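Local coordinates for alternansucrase (Leuconostoc mesenteroides, PDB 6HVG), which belongs to glycoside hydrolase family 70 and combines a TIM-barrel-type catalytic domain with repeats of the choline-binding and cell-wall-binding type, at residues 607-616 against 1138-1146; 1294-1303 against 1324-1334. All coordinates share one frame; numbering follows the deposited sequence.

Interaction 1 of 2, residues 607-616 against 1138-1146; sequences TGNNDNANFD and LRNAIEALH
Ala-613 and Arg-1139 approach to 4.8 Å between their CA atoms where the loop leaving helix 603-608 runs against helix 1135-1147. Two turns further along the helix, the imidazole of His-1146 reaches back to the loop with both nitrogens: ND1 gives a bent bond to Asn-612 O (2.9 Å), and NE2 gives a straighter one (165°) to Asp-616 OD2 at 2.8 Å. OD2 lies in the ring plane and accepts on its syn lone pair, although the carboxylate itself is turned 71° from the ring; OD2 also accepts from the backbone N of Ala-1152. Two donating nitrogens would be consistent with a protonated ring beside this carboxylate. In the (beta/alpha)8 barrel, the loop feeds strand 617-620 and the helix precedes strand 1151-1156, its neighbour in the sheet. Between loop and helix, Ile-1142, with CG1 anti to its carbonyl carbon (chi1 -75°), sets CD1 over the centre of the Phe-615 ring, 3.7 Å from the centroid. At the other end, one face of the Arg-1139 guanidinium lies over the backbone of Thr-607 and Gly-608, while NH1 forms a salt bridge with Asp-1135. A water accepts from both Arg-1139 NE and Asn-610 ND2, and Asn-610 OD1 closes an Asx turn by accepting from Asn-612 N.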
loop_
_atom_site.group_PDB
_atom_site.type_symbol
_atom_site.label_atom_id
_atom_site.label_comp_id
_atom_site.label_asym_id
_atom_site.label_seq_id
_atom_site.Cartn_x
_atom_site.Cartn_y
_atom_site.Cartn_z
ATOM N N THR A 607 -10.185 -36.150 -3.383
ATOM C CA THR A 607 -9.223 -36.182 -4.492
ATOM C C THR A 607 -8.361 -37.457 -4.567
ATOM O O THR A 607 -7.862 -37.790 -5.640
ATOM C CB THR A 607 -8.300 -34.951 -4.443
ATOM O OG1 THR A 607 -7.724 -34.818 -3.141
ATOM C CG2 THR A 607 -9.106 -33.699 -4.725
ATOM N N GLY A 608 -8.192 -38.169 -3.452
ATOM C CA GLY A 608 -7.413 -39.412 -3.434
ATOM C C GLY A 608 -7.999 -40.590 -2.678
ATOM O O GLY A 608 -7.292 -41.566 -2.459
ATOM N N ASN A 609 -9.284 -40.528 -2.331
ATOM C CA ASN A 609 -9.896 -41.540 -1.466
ATOM C C ASN A 609 -8.926 -41.968 -0.353
ATOM O O ASN A 609 -8.805 -43.164 -0.037
ATOM C CB ASN A 609 -10.386 -42.767 -2.237
ATOM C CG ASN A 609 -11.450 -43.573 -1.450
ATOM O OD1 ASN A 609 -12.283 -43.010 -0.737
ATOM N ND2 ASN A 609 -11.415 -44.896 -1.576
ATOM N N ASN A 610 -8.247 -40.972 0.220
ATOM C CA ASN A 610 -7.279 -41.161 1.284
ATOM C C ASN A 610 -7.728 -40.376 2.532
ATOM O O ASN A 610 -7.377 -39.209 2.705
ATOM C CB ASN A 610 -5.878 -40.721 0.824
ATOM C CG ASN A 610 -4.801 -40.983 1.879
ATOM O OD1 ASN A 610 -5.105 -41.318 3.016
ATOM N ND2 ASN A 610 -3.556 -40.765 1.519
ATOM N N ASP A 611 -8.478 -41.022 3.417
ATOM C CA ASP A 611 -9.000 -40.355 4.620
ATOM C C ASP A 611 -7.932 -39.856 5.605
ATOM O O ASP A 611 -8.275 -39.194 6.599
ATOM C CB ASP A 611 -9.988 -41.273 5.348
ATOM C CG ASP A 611 -11.317 -41.416 4.610
ATOM O OD1 ASP A 611 -11.480 -40.860 3.497
ATOM O OD2 ASP A 611 -12.205 -42.094 5.168
ATOM N N ASN A 612 -6.659 -40.146 5.328
ATOM C CA ASN A 612 -5.566 -39.591 6.119
ATOM C C ASN A 612 -4.815 -38.435 5.468
ATOM O O ASN A 612 -3.813 -37.960 5.994
ATOM C CB ASN A 612 -4.588 -40.699 6.483
ATOM C CG ASN A 612 -4.989 -41.422 7.746
ATOM O OD1 ASN A 612 -5.574 -42.513 7.690
ATOM N ND2 ASN A 612 -4.674 -40.818 8.909
ATOM N N ALA A 613 -5.304 -37.968 4.332
ATOM C CA ALA A 613 -4.672 -36.862 3.635
ATOM C C ALA A 613 -5.546 -35.601 3.670
ATOM O O ALA A 613 -5.581 -34.847 2.700
ATOM C CB ALA A 613 -4.358 -37.292 2.208
ATOM N N ASN A 614 -6.239 -35.378 4.787
ATOM C CA ASN A 614 -7.186 -34.262 4.932
ATOM C C ASN A 614 -6.697 -33.171 5.873
ATOM O O ASN A 614 -6.115 -33.458 6.900
ATOM C CB ASN A 614 -8.527 -34.765 5.476
ATOM C CG ASN A 614 -9.318 -35.558 4.460
ATOM O OD1 ASN A 614 -9.030 -35.533 3.268
ATOM N ND2 ASN A 614 -10.333 -36.254 4.925
ATOM N N PHE A 615 -6.928 -31.911 5.533
ATOM C CA PHE A 615 -6.553 -30.797 6.418
ATOM C C PHE A 615 -7.375 -30.895 7.706
ATOM O O PHE A 615 -8.508 -31.360 7.679
ATOM C CB PHE A 615 -6.802 -29.436 5.728
ATOM C CG PHE A 615 -5.766 -29.050 4.689
ATOM C CD1 PHE A 615 -4.515 -28.557 5.072
ATOM C CD2 PHE A 615 -6.057 -29.116 3.345
ATOM C CE1 PHE A 615 -3.579 -28.181 4.133
ATOM C CE2 PHE A 615 -5.131 -28.731 2.399
ATOM C CZ PHE A 615 -3.882 -28.269 2.794
ATOM N N ASP A 616 -6.816 -30.435 8.818
ATOM C CA ASP A 616 -7.484 -30.550 10.132
ATOM C C ASP A 616 -8.063 -29.253 10.643
ATOM O O ASP A 616 -9.046 -29.265 11.365
ATOM C CB ASP A 616 -6.511 -31.062 11.200
ATOM C CG ASP A 616 -5.818 -32.344 10.784
ATOM O OD1 ASP A 616 -6.427 -33.438 10.896
ATOM O OD2 ASP A 616 -4.685 -32.227 10.297
ATOM N N LEU A 1138 1.017 -32.965 -1.957
ATOM C CA LEU A 1138 0.304 -32.354 -0.836
ATOM C C LEU A 1138 -0.357 -33.415 0.054
ATOM O O LEU A 1138 -0.240 -33.373 1.278
ATOM C CB LEU A 1138 -0.739 -31.361 -1.353
ATOM C CG LEU A 1138 -1.678 -30.722 -0.328
ATOM C CD1 LEU A 1138 -0.933 -29.987 0.776
ATOM C CD2 LEU A 1138 -2.625 -29.784 -1.052
ATOM N N ARG A 1139 -1.046 -34.364 -0.569
ATOM C CA ARG A 1139 -1.672 -35.450 0.178
ATOM C C ARG A 1139 -0.625 -36.280 0.932
ATOM O O ARG A 1139 -0.864 -36.700 2.057
ATOM C CB ARG A 1139 -2.526 -36.323 -0.746
ATOM C CG ARG A 1139 -3.793 -35.616 -1.239
ATOM C CD ARG A 1139 -4.793 -36.579 -1.866
ATOM N NE ARG A 1139 -4.236 -37.212 -3.065
ATOM C CZ ARG A 1139 -4.256 -36.694 -4.290
ATOM N NH1 ARG A 1139 -4.819 -35.523 -4.535
ATOM N NH2 ARG A 1139 -3.696 -37.351 -5.281
ATOM N N ASN A 1140 0.538 -36.493 0.329
ATOM C CA ASN A 1140 1.629 -37.203 0.998
ATOM C C ASN A 1140 2.196 -36.384 2.156
ATOM O O ASN A 1140 2.538 -36.917 3.206
ATOM C CB ASN A 1140 2.768 -37.561 0.011
ATOM C CG ASN A 1140 2.352 -38.592 -1.028
ATOM O OD1 ASN A 1140 1.251 -39.155 -0.975
ATOM N ND2 ASN A 1140 3.215 -38.812 -2.002
ATOM N N ALA A 1141 2.311 -35.080 1.951
ATOM C CA ALA A 1141 2.808 -34.194 2.989
ATOM C C ALA A 1141 1.867 -34.195 4.186
ATOM O O ALA A 1141 2.312 -34.215 5.324
ATOM C CB ALA A 1141 2.962 -32.790 2.437
ATOM N N ILE A 1142 0.571 -34.154 3.927
ATOM C CA ILE A 1142 -0.430 -34.110 4.981
ATOM C C ILE A 1142 -0.469 -35.432 5.751
ATOM O O ILE A 1142 -0.532 -35.434 6.980
ATOM C CB ILE A 1142 -1.827 -33.753 4.397
ATOM C CG1 ILE A 1142 -1.870 -32.271 4.062
ATOM C CG2 ILE A 1142 -2.957 -34.075 5.370
ATOM C CD1 ILE A 1142 -3.077 -31.852 3.244
ATOM N N GLU A 1143 -0.439 -36.551 5.031
ATOM C CA GLU A 1143 -0.412 -37.877 5.665
ATOM C C GLU A 1143 0.817 -38.020 6.577
ATOM O O GLU A 1143 0.687 -38.426 7.732
ATOM C CB GLU A 1143 -0.407 -38.981 4.604
ATOM C CG GLU A 1143 -0.644 -40.380 5.140
ATOM C CD GLU A 1143 -0.782 -41.413 4.036
ATOM O OE1 GLU A 1143 -0.066 -41.287 3.014
ATOM O OE2 GLU A 1143 -1.591 -42.361 4.206
ATOM N N ALA A 1144 1.987 -37.655 6.050
ATOM C CA ALA A 1144 3.225 -37.702 6.782
ATOM C C ALA A 1144 3.137 -36.924 8.089
ATOM O O ALA A 1144 3.747 -37.314 9.103
ATOM C CB ALA A 1144 4.373 -37.183 5.928
ATOM N N LEU A 1145 2.409 -35.812 8.085
ATOM C CA LEU A 1145 2.249 -35.031 9.313
ATOM C C LEU A 1145 1.337 -35.754 10.292
ATOM O O LEU A 1145 1.570 -35.688 11.479
ATOM C CB LEU A 1145 1.726 -33.636 9.008
ATOM C CG LEU A 1145 2.680 -32.740 8.226
ATOM C CD1 LEU A 1145 1.936 -31.589 7.579
ATOM C CD2 LEU A 1145 3.801 -32.228 9.124
ATOM N N HIS A 1146 0.324 -36.461 9.799
ATOM C CA HIS A 1146 -0.531 -37.275 10.670
ATOM C C HIS A 1146 0.195 -38.504 11.231
ATOM O O HIS A 1146 0.064 -38.810 12.405
ATOM C CB HIS A 1146 -1.804 -37.704 9.938
ATOM C CG HIS A 1146 -2.697 -36.560 9.570
ATOM N ND1 HIS A 1146 -3.566 -36.611 8.502
ATOM C CD2 HIS A 1146 -2.835 -35.328 10.115
ATOM C CE1 HIS A 1146 -4.220 -35.466 8.425
ATOM N NE2 HIS A 1146 -3.790 -34.670 9.387
HETATM O O HOH W 1 -3.777 -39.952 -1.592
#

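Interaction 2 of 2, residues 1294-1303 against 1324-1334; sequences FISDASGVKY and YYFDKDGYMVR
The CG of Asp-1297 sits between the backbone N and the carbonyl carbon (chi1 76°), a setting that holds the carboxylate over its own turn and within reach of Tyr-1331, whose side chain runs across that of the aspartate at about a right angle. Tyr-1331 OH donates to the syn lone pair of Asp-1297 OD2 at 2.8 Å. The second oxygen, OD1, accepts from Gly-1300 N at 2.9 Å in an Asx motif, so the carboxylate is gripped by a backbone N-H of its own turn and by a tyrosine from the chain that follows the next hairpin. Lys-1302 runs alongside the tyrosine, its CG against CE1, and its NZ makes a long salt bridge to Asp-1297 OD2. Met-1332 extends its chain anti to the backbone N (chi1 177°) and bends only at the last torsion; CE then lies 3.8 Å from Val-1301 CG1 and 4.0 Å from Phe-1294 CD2. The two segments belong to successive beta hairpins, 1294-1304 and 1314-1326, an aromatic-rich pattern as in choline-binding repeats. The chain leaving the second hairpin through the type I turn 1327-1330 docks on the first by a nearly straight bond from Met-1332 N to Val-1301 O (2.9 Å), made in the carbonyl plane. Beside it, a water accepts from Val-1301 N and Arg-1334 NE and donates to Met-1332 O. Deeper in, the edge of Phe-1294 is turned to the face of Tyr-1324, with centroids 5.6 Å apart and planes at 62°, while Phe-1294 CE2 also lies at the edge of the Phe-1326 ring, 4.1 Å from CZ. Phe-1326 CZ in turn packs on Tyr-1303 CB. Phe-378, from far earlier in the chain, stacks on Phe-1294, and Tyr-1324 OH is bonded to Asp-1318.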
loop_
_atom_site.group_PDB
_atom_site.type_symbol
_atom_site.label_atom_id
_atom_site.label_comp_id
_atom_site.label_asym_id
_atom_site.label_seq_id
_atom_site.Cartn_x
_atom_site.Cartn_y
_atom_site.Cartn_z
ATOM N N PHE A 1294 -22.625 23.518 -33.773
ATOM C CA PHE A 1294 -23.487 24.438 -33.093
ATOM C C PHE A 1294 -24.329 25.190 -34.131
ATOM O O PHE A 1294 -23.796 25.740 -35.075
ATOM C CB PHE A 1294 -22.642 25.459 -32.337
ATOM C CG PHE A 1294 -21.743 24.873 -31.313
ATOM C CD1 PHE A 1294 -20.534 24.358 -31.672
ATOM C CD2 PHE A 1294 -22.084 24.879 -29.952
ATOM C CE1 PHE A 1294 -19.684 23.824 -30.710
ATOM C CE2 PHE A 1294 -21.235 24.346 -28.992
ATOM C CZ PHE A 1294 -20.040 23.814 -29.378
ATOM N N ILE A 1295 -25.639 25.247 -33.916
ATOM C CA ILE A 1295 -26.522 25.992 -34.805
ATOM C C ILE A 1295 -27.424 26.887 -33.973
ATOM O O ILE A 1295 -28.047 26.431 -33.049
ATOM C CB ILE A 1295 -27.369 25.051 -35.673
ATOM C CG1 ILE A 1295 -28.107 25.871 -36.754
ATOM C CG2 ILE A 1295 -28.281 24.180 -34.807
ATOM C CD1 ILE A 1295 -28.878 25.038 -37.756
ATOM N N SER A 1296 -27.495 28.160 -34.319
ATOM C CA SER A 1296 -28.387 29.105 -33.660
ATOM C C SER A 1296 -29.765 29.032 -34.273
ATOM O O SER A 1296 -29.926 28.735 -35.459
ATOM C CB SER A 1296 -27.878 30.544 -33.824
ATOM O OG SER A 1296 -27.022 30.939 -32.770
ATOM N N ASP A 1297 -30.767 29.334 -33.449
ATOM C CA ASP A 1297 -32.125 29.628 -33.929
ATOM C C ASP A 1297 -32.738 30.799 -33.110
ATOM O O ASP A 1297 -32.069 31.395 -32.262
ATOM C CB ASP A 1297 -32.980 28.354 -33.980
ATOM C CG ASP A 1297 -33.464 27.886 -32.611
ATOM O OD1 ASP A 1297 -33.511 28.694 -31.648
ATOM O OD2 ASP A 1297 -33.846 26.686 -32.483
ATOM N N ALA A 1298 -33.978 31.149 -33.389
ATOM C CA ALA A 1298 -34.582 32.290 -32.744
ATOM C C ALA A 1298 -34.608 32.127 -31.236
ATOM O O ALA A 1298 -34.433 33.102 -30.513
ATOM C CB ALA A 1298 -35.982 32.512 -33.285
ATOM N N SER A 1299 -34.816 30.904 -30.769
ATOM C CA SER A 1299 -34.833 30.624 -29.321
ATOM C C SER A 1299 -33.441 30.585 -28.663
ATOM O O SER A 1299 -33.283 31.069 -27.548
ATOM C CB SER A 1299 -35.579 29.314 -29.050
ATOM O OG SER A 1299 -36.934 29.433 -29.468
ATOM N N GLY A 1300 -32.447 30.019 -29.342
ATOM C CA GLY A 1300 -31.124 29.912 -28.760
ATOM C C GLY A 1300 -30.172 29.035 -29.551
ATOM O O GLY A 1300 -30.428 28.723 -30.714
ATOM N N VAL A 1301 -29.078 28.607 -28.921
ATOM C CA VAL A 1301 -28.064 27.788 -29.595
ATOM C C VAL A 1301 -28.228 26.311 -29.284
ATOM O O VAL A 1301 -28.502 25.939 -28.154
ATOM C CB VAL A 1301 -26.664 28.237 -29.216
ATOM C CG1 VAL A 1301 -25.623 27.546 -30.068
ATOM C CG2 VAL A 1301 -26.541 29.736 -29.387
ATOM N N LYS A 1302 -28.107 25.485 -30.308
ATOM C CA LYS A 1302 -28.192 24.036 -30.182
ATOM C C LYS A 1302 -26.859 23.429 -30.592
ATOM O O LYS A 1302 -26.065 24.086 -31.274
ATOM C CB LYS A 1302 -29.299 23.503 -31.084
ATOM C CG LYS A 1302 -30.668 24.092 -30.768
ATOM C CD LYS A 1302 -31.787 23.454 -31.562
ATOM C CE LYS A 1302 -31.667 23.779 -33.040
ATOM N NZ LYS A 1302 -32.760 23.064 -33.729
ATOM N N TYR A 1303 -26.618 22.178 -30.206
ATOM C CA TYR A 1303 -25.406 21.476 -30.626
ATOM C C TYR A 1303 -25.698 20.041 -30.985
ATOM O O TYR A 1303 -26.508 19.406 -30.334
ATOM C CB TYR A 1303 -24.342 21.512 -29.530
ATOM C CG TYR A 1303 -23.130 20.661 -29.848
ATOM C CD1 TYR A 1303 -22.089 21.149 -30.625
ATOM C CD2 TYR A 1303 -23.032 19.373 -29.373
ATOM C CE1 TYR A 1303 -20.995 20.350 -30.936
ATOM C CE2 TYR A 1303 -21.949 18.586 -29.657
ATOM C CZ TYR A 1303 -20.935 19.062 -30.434
ATOM O OH TYR A 1303 -19.850 18.255 -30.667
ATOM N N TYR A 1324 -19.829 24.391 -22.259
ATOM C CA TYR A 1324 -21.223 24.849 -22.305
ATOM C C TYR A 1324 -22.149 23.848 -21.622
ATOM O O TYR A 1324 -21.835 22.657 -21.548
ATOM C CB TYR A 1324 -21.654 24.994 -23.766
ATOM C CG TYR A 1324 -20.715 25.849 -24.581
ATOM C CD1 TYR A 1324 -19.616 25.289 -25.203
ATOM C CD2 TYR A 1324 -20.923 27.209 -24.706
ATOM C CE1 TYR A 1324 -18.747 26.056 -25.933
ATOM C CE2 TYR A 1324 -20.068 27.991 -25.441
ATOM C CZ TYR A 1324 -18.984 27.416 -26.051
ATOM O OH TYR A 1324 -18.124 28.207 -26.768
ATOM N N TYR A 1325 -23.286 24.332 -21.128
ATOM C CA TYR A 1325 -24.337 23.446 -20.649
ATOM C C TYR A 1325 -25.611 23.613 -21.497
ATOM O O TYR A 1325 -26.083 24.722 -21.719
ATOM C CB TYR A 1325 -24.658 23.731 -19.183
ATOM C CG TYR A 1325 -25.787 22.892 -18.700
ATOM C CD1 TYR A 1325 -25.653 21.513 -18.589
ATOM C CD2 TYR A 1325 -27.008 23.444 -18.402
ATOM C CE1 TYR A 1325 -26.714 20.725 -18.194
ATOM C CE2 TYR A 1325 -28.066 22.655 -18.001
ATOM C CZ TYR A 1325 -27.910 21.307 -17.912
ATOM O OH TYR A 1325 -28.950 20.522 -17.487
ATOM N N PHE A 1326 -26.149 22.491 -21.962
ATOM C CA PHE A 1326 -27.378 22.471 -22.720
ATOM C C PHE A 1326 -28.492 21.906 -21.854
ATOM O O PHE A 1326 -28.374 20.783 -21.346
ATOM C CB PHE A 1326 -27.207 21.630 -24.013
ATOM C CG PHE A 1326 -26.338 22.292 -25.034
ATOM C CD1 PHE A 1326 -24.977 22.297 -24.887
ATOM C CD2 PHE A 1326 -26.884 22.947 -26.118
ATOM C CE1 PHE A 1326 -24.171 22.928 -25.808
ATOM C CE2 PHE A 1326 -26.082 23.578 -27.043
ATOM C CZ PHE A 1326 -24.724 23.573 -26.889
ATOM N N ASP A 1327 -29.579 22.670 -21.726
ATOM C CA ASP A 1327 -30.708 22.311 -20.855
ATOM C C ASP A 1327 -31.555 21.163 -21.394
ATOM O O ASP A 1327 -31.295 20.632 -22.483
ATOM C CB ASP A 1327 -31.563 23.555 -20.540
ATOM C CG ASP A 1327 -32.242 24.176 -21.772
ATOM O OD1 ASP A 1327 -32.586 23.439 -22.721
ATOM O OD2 ASP A 1327 -32.455 25.412 -21.783
ATOM N N LYS A 1328 -32.565 20.778 -20.626
ATOM C CA LYS A 1328 -33.482 19.725 -21.035
ATOM C C LYS A 1328 -34.109 19.980 -22.397
ATOM O O LYS A 1328 -34.300 19.046 -23.175
ATOM C CB LYS A 1328 -34.590 19.594 -20.011
ATOM C CG LYS A 1328 -34.216 19.049 -18.636
ATOM C CD LYS A 1328 -35.432 19.079 -17.708
ATOM C CE LYS A 1328 -36.206 20.418 -17.730
ATOM N NZ LYS A 1328 -37.376 20.444 -16.816
ATOM N N ASP A 1329 -34.397 21.239 -22.702
ATOM C CA ASP A 1329 -35.015 21.615 -23.997
ATOM C C ASP A 1329 -34.079 21.572 -25.202
ATOM O O ASP A 1329 -34.527 21.631 -26.331
ATOM C CB ASP A 1329 -35.658 23.003 -23.875
ATOM C CG ASP A 1329 -36.832 23.020 -22.885
ATOM O OD1 ASP A 1329 -37.455 21.965 -22.671
ATOM O OD2 ASP A 1329 -37.134 24.083 -22.319
ATOM N N GLY A 1330 -32.782 21.463 -24.946
ATOM C CA GLY A 1330 -31.773 21.314 -25.985
ATOM C C GLY A 1330 -31.079 22.618 -26.321
ATOM O O GLY A 1330 -30.464 22.733 -27.381
ATOM N N TYR A 1331 -31.152 23.592 -25.414
ATOM C CA TYR A 1331 -30.630 24.928 -25.665
ATOM C C TYR A 1331 -29.510 25.286 -24.704
ATOM O O TYR A 1331 -29.628 25.079 -23.512
ATOM C CB TYR A 1331 -31.756 25.982 -25.569
ATOM C CG TYR A 1331 -32.671 25.998 -26.776
ATOM C CD1 TYR A 1331 -32.209 26.431 -28.003
ATOM C CD2 TYR A 1331 -33.989 25.548 -26.697
ATOM C CE1 TYR A 1331 -33.030 26.443 -29.107
ATOM C CE2 TYR A 1331 -34.811 25.543 -27.807
ATOM C CZ TYR A 1331 -34.323 25.990 -29.001
ATOM O OH TYR A 1331 -35.129 26.002 -30.113
ATOM N N MET A 1332 -28.434 25.821 -25.248
ATOM C CA MET A 1332 -27.326 26.344 -24.474
ATOM C C MET A 1332 -27.831 27.361 -23.473
ATOM O O MET A 1332 -28.692 28.177 -23.792
ATOM C CB MET A 1332 -26.329 27.004 -25.436
ATOM C CG MET A 1332 -25.139 27.665 -24.807
ATOM S SD MET A 1332 -24.125 28.547 -26.005
ATOM C CE MET A 1332 -23.481 27.175 -26.946
ATOM N N VAL A 1333 -27.300 27.314 -22.262
ATOM C CA VAL A 1333 -27.644 28.288 -21.225
ATOM C C VAL A 1333 -26.716 29.472 -21.370
ATOM O O VAL A 1333 -25.500 29.294 -21.505
ATOM C CB VAL A 1333 -27.489 27.679 -19.806
ATOM C CG1 VAL A 1333 -27.505 28.745 -18.721
ATOM C CG2 VAL A 1333 -28.577 26.624 -19.567
ATOM N N ARG A 1334 -27.287 30.673 -21.333
ATOM C CA ARG A 1334 -26.537 31.907 -21.548
ATOM C C ARG A 1334 -27.101 33.008 -20.674
ATOM O O ARG A 1334 -28.297 33.082 -20.489
ATOM C CB ARG A 1334 -26.670 32.336 -23.021
ATOM C CG ARG A 1334 -26.265 31.279 -24.053
ATOM C CD ARG A 1334 -26.385 31.784 -25.485
ATOM N NE ARG A 1334 -27.785 31.936 -25.851
ATOM C CZ ARG A 1334 -28.325 33.011 -26.407
ATOM N NH1 ARG A 1334 -27.588 34.070 -26.729
ATOM N NH2 ARG A 1334 -29.624 33.008 -26.649
HETATM O O HOH W 2 -29.379 29.536 -26.223
HETATM O O HOH W 3 -28.808 20.969 -28.399
#

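In the fold
Two scales of closure appear in this one chain. Interaction 1 joins segments more than 500 residues apart, at the seam where strands 617-620 and 1151-1156, the first and last of the eight parallel barrel strands in chain order, lie side by side; the barrel of this family is circularly permuted. Interaction 2 follows it along the chain and is local, its segments 21 residues apart at their closest ends, in and just after consecutive hairpins. The centres of interactions 1 and 2 are about 74 Å apart, and the nearest atoms of interactions 1 and 2 about 58 Å, with no shared helix, strand or sheet. Even so, the hairpin region is not purely local: Phe-1294 pairs through its backbone with Gln-380, so chain from before the first barrel strand and from after the last one meets here.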